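Local coordinates for protein beta-glucanase (Clostridium thermocellum, PDB 3WVJ) that hydrolyses mixed-linkage 1,3-1,4-beta-D-glucans such as lichenan as an endo-acting glucanase, with a jellyroll catalytic module of glycoside hydrolase family 16, at residues A[157-162]-A[167-172]. Numbering follows the deposited sequence.
Sequences YIDFYV and VYRGTR
A beta hairpin of the jellyroll pairs strand 157-162 antiparallel with 167-170. I158 and G170 form a hydrogen-bonded pair: I158 N gives to G170 O (3.1 Å), and G170 N returns a bond to I158 O. Nearer the turn, F160 N bonds Y168 O, and V167 N lies 2.8 Å from F160 O. On one face of the hairpin, at the non-hydrogen-bonded pair D159-R169, the arginine grips the carboxylate side-on, R169 NE to D159 OD1 at 2.8 Å and R169 NH2 to D159 OD2 at 3.2 Å. Both oxygens use their syn lone pairs, and the two flat groups are only 8° from coplanar. A bend at chi3 (-87°) turns the guanidinium to lie flat over one face of the Y157 ring, NH2 above its centre, a cation-pi stack with R169 CZ 4.0 Å from the ring centroid and the planes 27° apart. The salt bridge in the guanidinium plane and the ring against its face together fix the orientation of the group. K166 is a second salt-bridge partner of D159, and Y157 OH bonds E152. On the other face F160 and Y168 run side by side, F160 CD2 meeting the edge of the Y168 ring at CD2 (3.6 Å); F122 and Y134 stack on F160 and Y168 respectively. The arrangement is an antiparallel hairpin of the family 16 jellyroll, whose strand 157-162 also pairs with strand 147-154.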
loop_
_atom_site.group_PDB
_atom_site.type_symbol
_atom_site.label_atom_id
_atom_site.label_comp_id
_atom_site.label_asym_id
_atom_site.label_seq_id
_atom_site.Cartn_x
_atom_site.Cartn_y
_atom_site.Cartn_z
ATOM N N TYR A 157 -13.756 -13.050 5.052
ATOM C CA TYR A 157 -13.080 -12.188 6.034
ATOM C C TYR A 157 -11.748 -11.714 5.571
ATOM O O TYR A 157 -11.185 -12.228 4.590
ATOM C CB TYR A 157 -12.937 -12.867 7.432
ATOM C CG TYR A 157 -12.006 -14.062 7.418
ATOM C CD1 TYR A 157 -10.630 -13.906 7.578
ATOM C CD2 TYR A 157 -12.497 -15.331 7.217
ATOM C CE1 TYR A 157 -9.787 -14.976 7.548
ATOM C CE2 TYR A 157 -11.666 -16.416 7.195
ATOM C CZ TYR A 157 -10.330 -16.234 7.363
ATOM O OH TYR A 157 -9.550 -17.316 7.363
ATOM N N ILE A 158 -11.250 -10.734 6.315
ATOM C CA ILE A 158 -9.900 -10.256 6.196
ATOM C C ILE A 158 -9.323 -10.185 7.612
ATOM O O ILE A 158 -9.826 -9.485 8.452
ATOM C CB ILE A 158 -9.810 -8.870 5.511
ATOM C CG1 ILE A 158 -10.478 -8.897 4.121
ATOM C CG2 ILE A 158 -8.348 -8.543 5.229
ATOM C CD1 ILE A 158 -10.696 -7.519 3.499
ATOM N N ASP A 159 -8.237 -10.896 7.838
ATOM C CA ASP A 159 -7.575 -10.870 9.113
ATOM C C ASP A 159 -6.297 -10.096 9.011
ATOM O O ASP A 159 -5.430 -10.467 8.169
ATOM C CB ASP A 159 -7.264 -12.307 9.528
ATOM C CG ASP A 159 -8.443 -12.980 10.125
ATOM O OD1 ASP A 159 -9.485 -12.318 10.418
ATOM O OD2 ASP A 159 -8.331 -14.201 10.324
ATOM N N PHE A 160 -6.177 -9.031 9.812
ATOM C CA PHE A 160 -5.002 -8.147 9.787
ATOM C C PHE A 160 -3.895 -8.530 10.811
ATOM O O PHE A 160 -4.165 -8.795 11.958
ATOM C CB PHE A 160 -5.421 -6.662 9.900
ATOM C CG PHE A 160 -6.197 -6.145 8.677
ATOM C CD1 PHE A 160 -5.539 -5.595 7.590
ATOM C CD2 PHE A 160 -7.601 -6.209 8.622
ATOM C CE1 PHE A 160 -6.243 -5.131 6.454
ATOM C CE2 PHE A 160 -8.308 -5.750 7.500
ATOM C CZ PHE A 160 -7.638 -5.185 6.423
ATOM N N TYR A 161 -2.655 -8.583 10.317
ATOM C CA TYR A 161 -1.439 -8.954 11.101
ATOM C C TYR A 161 -0.463 -7.786 11.228
ATOM O O TYR A 161 -0.307 -6.958 10.318
ATOM C CB TYR A 161 -0.718 -10.171 10.507
ATOM C CG TYR A 161 -1.542 -11.448 10.543
ATOM C CD1 TYR A 161 -1.193 -12.549 11.353
ATOM C CD2 TYR A 161 -2.679 -11.571 9.754
ATOM C CE1 TYR A 161 -1.966 -13.711 11.366
ATOM C CE2 TYR A 161 -3.445 -12.730 9.761
ATOM C CZ TYR A 161 -3.103 -13.789 10.562
ATOM O OH TYR A 161 -3.947 -14.893 10.516
ATOM N N VAL A 162 0.166 -7.708 12.396
ATOM C CA VAL A 162 1.244 -6.775 12.629
ATOM C C VAL A 162 2.365 -7.621 13.202
ATOM O O VAL A 162 2.192 -8.213 14.238
ATOM C CB VAL A 162 0.798 -5.696 13.607
ATOM C CG1 VAL A 162 1.949 -4.779 13.933
ATOM C CG2 VAL A 162 -0.390 -4.901 13.027
ATOM N N VAL A 167 -4.308 -9.146 14.697
ATOM C CA VAL A 167 -4.828 -8.172 15.619
ATOM C C VAL A 167 -6.264 -7.749 15.377
ATOM O O VAL A 167 -6.807 -7.071 16.196
ATOM C CB VAL A 167 -3.906 -6.922 15.735
ATOM C CG1 VAL A 167 -2.511 -7.360 16.164
ATOM C CG2 VAL A 167 -3.816 -6.160 14.438
ATOM N N TYR A 168 -6.867 -8.145 14.254
ATOM C CA TYR A 168 -8.177 -7.663 13.857
ATOM C C TYR A 168 -8.780 -8.548 12.769
ATOM O O TYR A 168 -8.034 -9.116 11.943
ATOM C CB TYR A 168 -8.051 -6.220 13.346
ATOM C CG TYR A 168 -9.343 -5.587 12.862
ATOM C CD1 TYR A 168 -10.361 -5.251 13.758
ATOM C CD2 TYR A 168 -9.536 -5.282 11.488
ATOM C CE1 TYR A 168 -11.547 -4.661 13.342
ATOM C CE2 TYR A 168 -10.738 -4.681 11.051
ATOM C CZ TYR A 168 -11.737 -4.388 11.975
ATOM O OH TYR A 168 -12.952 -3.772 11.599
ATOM N N ARG A 169 -10.115 -8.671 12.779
ATOM C CA ARG A 169 -10.847 -9.325 11.669
ATOM C C ARG A 169 -11.927 -8.355 11.129
ATOM O O ARG A 169 -12.668 -7.827 11.896
ATOM C CB ARG A 169 -11.561 -10.598 12.152
ATOM C CG ARG A 169 -12.367 -11.280 11.032
ATOM C CD ARG A 169 -12.858 -12.657 11.441
ATOM N NE ARG A 169 -11.824 -13.636 11.144
ATOM C CZ ARG A 169 -12.012 -14.943 11.285
ATOM N NH1 ARG A 169 -13.193 -15.408 11.726
ATOM N NH2 ARG A 169 -11.020 -15.772 10.976
ATOM N N GLY A 170 -12.013 -8.155 9.810
ATOM C CA GLY A 170 -13.177 -7.482 9.228
ATOM C C GLY A 170 -14.050 -8.517 8.555
ATOM O O GLY A 170 -13.563 -9.559 8.061
ATOM N N THR A 171 -15.342 -8.272 8.580
ATOM C CA THR A 171 -16.295 -9.210 8.037
ATOM C C THR A 171 -17.335 -8.574 7.136
ATOM O O THR A 171 -18.048 -9.318 6.481
ATOM C CB THR A 171 -17.040 -10.013 9.159
ATOM O OG1 THR A 171 -17.672 -9.116 10.053
ATOM C CG2 THR A 171 -16.082 -10.706 10.006
ATOM N N ARG A 172 -17.474 -7.244 7.150
ATOM C CA ARG A 172 -18.497 -6.520 6.355
ATOM C C ARG A 172 -18.020 -6.292 4.924
ATOM O O ARG A 172 -16.942 -5.716 4.728
ATOM C CB ARG A 172 -18.744 -5.168 6.964
ATOM C CG ARG A 172 -19.621 -4.163 6.172
ATOM C CD ARG A 172 -19.952 -2.871 7.052
ATOM N NE ARG A 172 -20.482 -1.687 6.312
ATOM C CZ ARG A 172 -19.793 -0.969 5.395
ATOM N NH1 ARG A 172 -20.360 0.054 4.746
ATOM N NH2 ARG A 172 -18.547 -1.254 5.091
#